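Local coordinates for CghA (Chaetomium globosum, PDB 6KBC), which is a two-domain protein of the calycin clan, built mainly of beta strands, with the ligand WK1 held in a pocket, at residues 242-247 and 255-260; 270-275 and 284-289; 365-370 and 386-391. All blocks are in the same frame, centred on the assembly; numbering follows the deposited sequence.

Following the chain, three antiparallel pairings appear in series, none nested in or crossing another, all in the C-terminal family region. Contact 1 closes the hairpin of strands 239-249 and 252-261. The next strand, 269-277, lies beside 252-261 and turns back into 280-285, giving contact 2. Far later, contact 3 closes the hairpin of strands 363-375 and 382-392. Strand 382-392 returns to lie against 239-249, so contact 1 is central: Leu259 N and Thr270 O join it to contact 2, Phe244 N and Gly389 O to contact 3. Contacts 2 and 3 do not touch; their centres are about 18 Å apart in the same curved sheet.

Contact 1 (242-247 and 255-260); sequences ALFVRA and AVMRLV. With WK1 ((2S)-3-[(2S,4E)-4-[[(1R,2S,4aR,6S,8R,8aS)-2-[(E)-but-2-en-2-yl]-6,8-dimethyl-1,2,4a,5,6,7,8,8a-octahydronaphthalen-1-yl]-oxidanyl-methylidene]-3,5-bis(oxidanylidene)pyrrolidin-2-yl]-2-methyl-2-oxidanyl-propanoic acid), chain B.
Met257 lays its terminal methyl against Phe244: CE is 3.6 Å from Phe244 CB and sits near the plane of the phenyl ring, at its edge, with the two side chains crossing at about a right angle. CG of Met257 is anti to the backbone N, and a bend at chi2 (36°) places SD 3.4 Å from WK1 C6. The methyl touches the same ligand carbon, a tight fit. Ala242 joins them on this face of the hairpin, its CB being 3.6 Å from C6 and also against Leu259 CD2. WK1 C90 lies over one face of the Phe244 ring, while NH2 of Arg246 comes in at the edge. Arg246 is itself gripped by salt bridges to Asp52 and Asp227. Together Ala242, Phe244 and Met257 form a wall of the ligand pocket.

On the other face, Val245 and Val256 lie side by side, pointing the same way, with their CB atoms 3.7 Å apart. Next to them the guanidinium of Arg258 is sandwiched: Leu243 CB lies 3.6 Å above one face, toward the rim, and Val260 CG2 covers the opposite face. Its NH1 forms a salt bridge with Asp241 and its NE bonds Thr305, so polar partners as well as packing fix the flat group. Four backbone bonds link Leu243 with Arg258 and Val245 with Val256, Leu243 N to Arg258 O being 2.8 Å. The hairpin is buried within its sheet: strand 382-392 runs beside 239-249, strand 269-277 beside 252-261, and Tyr325 and Leu327 of strand 324-330 pack over the valine face.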
# COMPACT_ATOMS: atom_id res chain seq x y z
N ALA A 242 -3.74 -10.37 4.24
CA ALA A 242 -2.96 -9.15 4.08
C ALA A 242 -3.91 -7.98 4.24
O ALA A 242 -5.00 -7.99 3.66
CB ALA A 242 -2.25 -9.11 2.72
N LEU A 243 -3.53 -7.00 5.04
CA LEU A 243 -4.36 -5.82 5.25
C LEU A 243 -3.53 -4.57 4.97
O LEU A 243 -2.56 -4.30 5.69
CB LEU A 243 -4.90 -5.76 6.67
CG LEU A 243 -5.58 -4.42 7.01
CD1 LEU A 243 -6.83 -4.23 6.18
CD2 LEU A 243 -5.89 -4.36 8.50
N PHE A 244 -3.92 -3.82 3.95
CA PHE A 244 -3.41 -2.47 3.71
C PHE A 244 -4.38 -1.46 4.30
O PHE A 244 -5.59 -1.58 4.11
CB PHE A 244 -3.26 -2.19 2.21
CG PHE A 244 -2.84 -0.76 1.91
CD1 PHE A 244 -1.50 -0.41 1.90
CD2 PHE A 244 -3.79 0.23 1.66
CE1 PHE A 244 -1.10 0.92 1.63
CE2 PHE A 244 -3.41 1.56 1.40
CZ PHE A 244 -2.06 1.90 1.39
N VAL A 245 -3.85 -0.45 4.99
CA VAL A 245 -4.68 0.66 5.47
C VAL A 245 -3.96 1.96 5.22
O VAL A 245 -2.77 2.09 5.52
CB VAL A 245 -4.98 0.58 6.98
CG1 VAL A 245 -5.79 1.78 7.42
CG2 VAL A 245 -5.68 -0.69 7.35
N ARG A 246 -4.69 2.97 4.74
CA ARG A 246 -4.25 4.35 4.89
C ARG A 246 -5.47 5.16 5.25
O ARG A 246 -6.47 5.12 4.53
CB ARG A 246 -3.61 4.90 3.62
CG ARG A 246 -3.04 6.31 3.86
CD ARG A 246 -2.60 6.99 2.57
NE ARG A 246 -1.78 6.13 1.72
CZ ARG A 246 -0.52 5.78 1.97
NH1 ARG A 246 0.11 6.23 3.06
NH2 ARG A 246 0.13 5.01 1.11
N ALA A 247 -5.42 5.88 6.37
CA ALA A 247 -6.59 6.59 6.85
C ALA A 247 -6.16 7.86 7.56
O ALA A 247 -5.09 7.91 8.17
CB ALA A 247 -7.44 5.76 7.81
N ALA A 255 -1.24 4.24 8.79
CA ALA A 255 -0.91 3.46 7.61
C ALA A 255 -0.44 2.10 8.07
O ALA A 255 0.28 1.99 9.07
CB ALA A 255 0.15 4.15 6.74
N VAL A 256 -0.91 1.06 7.40
CA VAL A 256 -0.74 -0.30 7.90
C VAL A 256 -0.46 -1.22 6.73
O VAL A 256 -1.09 -1.11 5.68
CB VAL A 256 -1.99 -0.82 8.66
CG1 VAL A 256 -1.82 -2.30 9.03
CG2 VAL A 256 -2.25 0.00 9.90
N MET A 257 0.48 -2.13 6.92
CA MET A 257 0.60 -3.32 6.08
C MET A 257 0.77 -4.46 7.07
O MET A 257 1.83 -4.57 7.70
CB MET A 257 1.80 -3.22 5.12
CG MET A 257 1.88 -4.36 4.09
SD MET A 257 0.34 -5.02 3.39
CE MET A 257 0.04 -3.70 2.24
N ARG A 258 -0.29 -5.25 7.28
CA ARG A 258 -0.29 -6.36 8.23
C ARG A 258 -0.44 -7.68 7.47
O ARG A 258 -1.37 -7.84 6.67
CB ARG A 258 -1.40 -6.22 9.30
CG ARG A 258 -1.28 -7.32 10.41
CD ARG A 258 -2.14 -8.47 9.88
NE ARG A 258 -3.58 -8.24 9.87
CZ ARG A 258 -4.40 -8.77 8.98
NH1 ARG A 258 -3.89 -9.15 7.81
NH2 ARG A 258 -5.71 -8.64 9.11
N LEU A 259 0.42 -8.66 7.78
CA LEU A 259 0.37 -9.99 7.18
C LEU A 259 0.10 -11.02 8.26
O LEU A 259 0.65 -10.94 9.36
CB LEU A 259 1.67 -10.36 6.49
CG LEU A 259 2.06 -9.45 5.32
CD1 LEU A 259 3.47 -9.75 4.93
CD2 LEU A 259 1.11 -9.74 4.17
N VAL A 260 -0.72 -12.01 7.92
CA VAL A 260 -0.88 -13.22 8.71
C VAL A 260 -0.43 -14.39 7.84
O VAL A 260 -0.92 -14.55 6.72
CB VAL A 260 -2.33 -13.40 9.21
CG1 VAL A 260 -2.45 -14.69 10.05
CG2 VAL A 260 -2.77 -12.16 10.00
O WK1 B . -5.43 -6.07 -9.36
C17 WK1 B . -5.46 -5.12 -8.63
O1 WK1 B . -5.81 -4.03 -9.00
C19 WK1 B . -5.08 -5.26 -7.21
O2 WK1 B . -4.83 -6.58 -6.86
C18 WK1 B . -6.22 -4.82 -6.35
C20 WK1 B . -3.82 -4.45 -7.10
C22 WK1 B . -3.49 -4.16 -5.69
N WK1 B . -2.41 -3.23 -5.42
C21 WK1 B . -1.63 -3.73 -4.47
O5 WK1 B . -0.58 -3.09 -4.00
C23 WK1 B . -3.17 -5.27 -4.83
O4 WK1 B . -3.86 -6.39 -4.73
C24 WK1 B . -2.03 -5.07 -4.01
C16 WK1 B . -1.48 -5.99 -3.01
O3 WK1 B . -2.08 -7.10 -2.84
C9 WK1 B . -0.36 -5.58 -2.16
C8 WK1 B . -1.12 -4.82 -1.04
C12 WK1 B . -2.30 -3.94 -1.42
C13 WK1 B . -2.18 -2.64 -1.61
C90 WK1 B . -3.36 -1.81 -1.99
C14 WK1 B . -3.65 -4.54 -1.59
C7 WK1 B . -1.65 -5.75 0.01
C6 WK1 B . -0.83 -6.59 0.58
C3 WK1 B . 0.51 -6.76 -0.06
C4 WK1 B . 0.46 -6.72 -1.58
C5 WK1 B . 1.90 -6.61 -2.06
C11 WK1 B . 1.95 -6.76 -3.55
C2 WK1 B . 1.36 -7.90 0.45
C1 WK1 B . 2.76 -7.53 0.09
C10 WK1 B . 3.82 -8.41 0.68
C WK1 B . 2.87 -7.57 -1.41

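Contact 2 (270-275 and 284-289); sequences TVNAAL and NALRSL
This is the antiparallel pairing of a beta hairpin, strands 269-277 and 280-285, in which Ala273 and Ala285 form the hydrogen-bonded pair and water takes over further along. The hairpin extends the calycin-like sheet beyond strand 252-261. Past Ala285 the direct backbone bonding gives way: water 1 accepts from Val271 N and donates to Leu286 O, a carbonyl that also receives Arg173 NH2. A CA-H...O contact from Leu286 CA to Val271 O, 3.5 Å long, lies in the same part.

The side chain of Val271 packs against the backbone of 287-288. Its CG1 takes the crowded position between the backbone N and the carbonyl carbon (chi1 72°), which brings it 3.4 Å from Arg287 C. The same methyl meets Ser288 CB at 3.6 Å, while the Ser288 hydroxyl is bonded to Asn269 OD1. Val271 and Ala285 also pack on Val303 of strand 302-308.

At the other side of the hairpin, Asn272 and Leu286 lie side by side and point the same way, with Leu286 CD2 3.4 Å from Asn272 ND2. That amide nitrogen gives its hydrogen bonds to the carbonyls of Glu174 and Glu176, tying the hairpin to helix 172-175 and the loop after it. The alanine methyls stand 4.0 Å apart, CB to CB, with Phe329 touching both. Between the two residues the bonds are paired but bent: Ala285 N meets Ala273 O at 2.9 Å from above the carbonyl plane, 40° out of it.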
# COMPACT_ATOMS: atom_id res chain seq x y z
N THR A 270 2.47 -10.37 11.47
CA THR A 270 3.51 -9.37 11.27
C THR A 270 2.92 -8.10 10.67
O THR A 270 1.86 -8.13 10.02
CB THR A 270 4.65 -9.89 10.37
OG1 THR A 270 4.15 -10.17 9.06
CG2 THR A 270 5.24 -11.19 10.95
N VAL A 271 3.62 -6.98 10.87
CA VAL A 271 3.07 -5.69 10.46
C VAL A 271 4.19 -4.67 10.31
O VAL A 271 5.17 -4.68 11.05
CB VAL A 271 1.99 -5.20 11.46
CG1 VAL A 271 2.62 -4.76 12.77
CG2 VAL A 271 1.18 -4.06 10.87
N ASN A 272 4.00 -3.77 9.37
CA ASN A 272 4.77 -2.53 9.32
C ASN A 272 3.73 -1.42 9.26
O ASN A 272 3.02 -1.29 8.27
CB ASN A 272 5.69 -2.52 8.11
CG ASN A 272 6.73 -1.44 8.21
OD1 ASN A 272 6.39 -0.25 8.28
ND2 ASN A 272 8.01 -1.83 8.30
N ALA A 273 3.60 -0.67 10.35
CA ALA A 273 2.50 0.27 10.49
C ALA A 273 2.97 1.49 11.26
O ALA A 273 3.98 1.45 11.97
CB ALA A 273 1.29 -0.34 11.21
N ALA A 274 2.19 2.56 11.15
CA ALA A 274 2.55 3.78 11.84
C ALA A 274 1.28 4.57 12.13
O ALA A 274 0.37 4.62 11.30
CB ALA A 274 3.53 4.62 11.01
N LEU A 275 1.24 5.17 13.31
CA LEU A 275 0.21 6.14 13.65
C LEU A 275 0.89 7.47 13.93
O LEU A 275 1.89 7.53 14.66
CB LEU A 275 -0.61 5.71 14.85
CG LEU A 275 -1.68 6.70 15.29
CD1 LEU A 275 -2.81 6.80 14.26
CD2 LEU A 275 -2.22 6.29 16.66
N ASN A 284 5.20 3.62 16.33
CA ASN A 284 6.00 3.00 15.27
C ASN A 284 5.78 1.50 15.38
O ASN A 284 6.55 0.77 16.02
CB ASN A 284 7.46 3.39 15.42
CG ASN A 284 8.34 2.79 14.34
OD1 ASN A 284 7.85 2.32 13.33
ND2 ASN A 284 9.65 2.81 14.57
N ALA A 285 4.71 1.02 14.75
CA ALA A 285 4.15 -0.29 15.07
C ALA A 285 4.75 -1.34 14.14
O ALA A 285 4.30 -1.54 13.01
CB ALA A 285 2.63 -0.26 14.97
N LEU A 286 5.78 -2.03 14.64
CA LEU A 286 6.38 -3.14 13.92
C LEU A 286 6.02 -4.47 14.57
O LEU A 286 6.59 -5.50 14.22
CB LEU A 286 7.90 -2.96 13.89
CG LEU A 286 8.32 -1.66 13.21
CD1 LEU A 286 9.81 -1.45 13.42
CD2 LEU A 286 7.94 -1.68 11.72
N ARG A 287 5.08 -4.44 15.51
CA ARG A 287 4.59 -5.62 16.21
C ARG A 287 3.07 -5.68 16.04
O ARG A 287 2.38 -4.69 16.27
CB ARG A 287 4.97 -5.53 17.70
CG ARG A 287 4.42 -6.67 18.58
CD ARG A 287 4.79 -6.42 20.04
NE ARG A 287 6.22 -6.64 20.28
CZ ARG A 287 6.79 -6.53 21.47
NH1 ARG A 287 6.07 -6.21 22.53
NH2 ARG A 287 8.09 -6.76 21.59
N SER A 288 2.57 -6.84 15.62
CA SER A 288 1.15 -7.06 15.37
C SER A 288 0.60 -7.98 16.45
O SER A 288 1.05 -9.12 16.58
CB SER A 288 0.95 -7.67 13.98
OG SER A 288 -0.43 -7.74 13.62
N LEU A 289 -0.42 -7.51 17.20
CA LEU A 289 -0.90 -8.24 18.36
C LEU A 289 -2.02 -9.20 18.00
O LEU A 289 -2.77 -8.95 17.05
CB LEU A 289 -1.42 -7.27 19.41
CG LEU A 289 -0.32 -6.33 19.89
CD1 LEU A 289 -0.92 -5.24 20.74
CD2 LEU A 289 0.72 -7.15 20.68
O HOH W 1 5.90 -7.66 12.77
O HOH W 2 6.59 2.43 11.27

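Contact 3 (365-370 and 386-391); sequences SGFVVE and GMTGEV
Glu390 reaches across its neighbour strand, starting with CB 3.7 Å from Ser365 O. CG is anti to the carbonyl carbon (chi1 -50°) and stays beside the same oxygen, and from there the chain runs extended. CD comes 4.0 Å from Phe367 CD2, with ring and carboxylate planes turned 44° apart. At the tip, OE1 accepts the hydroxyl of Thr388, OG1 to OE1 being 2.7 Å, on the anti side of the carboxylate. It also bonds His345 NE2, whose ring stacks on Phe367, while OE2 lies near Phe367 CE2 and is bonded to Asn322. These partners satisfy a buried acid and would favour its charged form. Thr388 OG1 meets the Phe367 ring at its edge, and its CG2 is 3.7 Å from Val369 CG1.

Beneath this polar cluster, six backbone bonds join Ser365 with Glu390, Phe367 with Thr388 and Val369 with Gly386. The other face carries Val368 and Met387 beside paired glycines, Gly366 and Gly389, the latter about 4 Å from WK1 by nearest atoms. Such a regular, twisted antiparallel hairpin is a building element of the calycin-type barrel, here bordering the ligand pocket.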
# COMPACT_ATOMS: atom_id res chain seq x y z
N SER A 365 -10.31 -7.55 -1.54
CA SER A 365 -11.35 -6.54 -1.54
C SER A 365 -10.75 -5.21 -1.12
O SER A 365 -9.98 -5.14 -0.15
CB SER A 365 -12.50 -6.89 -0.61
OG SER A 365 -13.00 -8.19 -0.89
N GLY A 366 -11.10 -4.16 -1.84
CA GLY A 366 -10.72 -2.81 -1.49
C GLY A 366 -11.96 -2.05 -1.07
O GLY A 366 -13.05 -2.27 -1.63
N PHE A 367 -11.80 -1.16 -0.11
CA PHE A 367 -12.89 -0.36 0.41
C PHE A 367 -12.41 1.06 0.68
O PHE A 367 -11.27 1.27 1.12
CB PHE A 367 -13.44 -0.89 1.72
CG PHE A 367 -14.13 -2.21 1.60
CD1 PHE A 367 -15.47 -2.27 1.26
CD2 PHE A 367 -13.43 -3.39 1.81
CE1 PHE A 367 -16.11 -3.51 1.15
CE2 PHE A 367 -14.07 -4.63 1.71
CZ PHE A 367 -15.40 -4.68 1.38
N VAL A 368 -13.30 2.01 0.46
CA VAL A 368 -13.21 3.29 1.15
C VAL A 368 -13.86 3.10 2.51
O VAL A 368 -14.98 2.57 2.60
CB VAL A 368 -13.92 4.40 0.35
CG1 VAL A 368 -13.92 5.70 1.15
CG2 VAL A 368 -13.28 4.57 -1.02
N VAL A 369 -13.18 3.50 3.57
CA VAL A 369 -13.69 3.25 4.91
C VAL A 369 -13.98 4.57 5.59
O VAL A 369 -13.27 5.56 5.41
CB VAL A 369 -12.71 2.41 5.76
CG1 VAL A 369 -12.65 0.96 5.23
CG2 VAL A 369 -11.32 3.06 5.73
N GLU A 370 -15.02 4.57 6.41
CA GLU A 370 -15.25 5.67 7.34
C GLU A 370 -14.54 5.33 8.64
O GLU A 370 -14.60 4.19 9.12
CB GLU A 370 -16.75 5.85 7.58
CG GLU A 370 -17.10 7.14 8.30
CD GLU A 370 -18.60 7.41 8.24
OE1 GLU A 370 -19.33 6.57 7.65
OE2 GLU A 370 -19.03 8.47 8.73
N GLY A 386 -10.57 6.77 4.85
CA GLY A 386 -9.37 6.07 4.49
C GLY A 386 -9.69 5.00 3.48
O GLY A 386 -10.80 4.91 2.96
N MET A 387 -8.69 4.17 3.20
CA MET A 387 -8.92 3.05 2.32
C MET A 387 -8.34 1.82 2.99
O MET A 387 -7.41 1.92 3.79
CB MET A 387 -8.28 3.26 0.95
CG MET A 387 -6.81 3.50 1.01
SD MET A 387 -6.09 3.76 -0.62
CE MET A 387 -6.88 5.32 -1.09
N THR A 388 -8.92 0.66 2.68
CA THR A 388 -8.33 -0.60 3.09
C THR A 388 -8.25 -1.52 1.89
O THR A 388 -9.07 -1.46 0.97
CB THR A 388 -9.13 -1.32 4.23
OG1 THR A 388 -10.44 -1.65 3.78
CG2 THR A 388 -9.22 -0.46 5.49
N GLY A 389 -7.21 -2.35 1.89
CA GLY A 389 -7.09 -3.43 0.95
C GLY A 389 -7.02 -4.68 1.79
O GLY A 389 -6.12 -4.80 2.62
N GLU A 390 -7.98 -5.59 1.60
CA GLU A 390 -8.18 -6.71 2.51
C GLU A 390 -8.05 -7.97 1.68
O GLU A 390 -8.96 -8.29 0.90
CB GLU A 390 -9.54 -6.61 3.20
CG GLU A 390 -9.75 -5.21 3.80
CD GLU A 390 -11.06 -5.05 4.53
OE1 GLU A 390 -11.34 -3.92 4.95
OE2 GLU A 390 -11.81 -6.05 4.69
N VAL A 391 -6.93 -8.67 1.82
CA VAL A 391 -6.61 -9.80 0.97
C VAL A 391 -6.64 -11.08 1.79
O VAL A 391 -6.08 -11.14 2.89
CB VAL A 391 -5.24 -9.65 0.28
CG1 VAL A 391 -5.07 -10.77 -0.75
CG2 VAL A 391 -5.12 -8.25 -0.37
O HOH W 3 -11.66 -9.54 1.09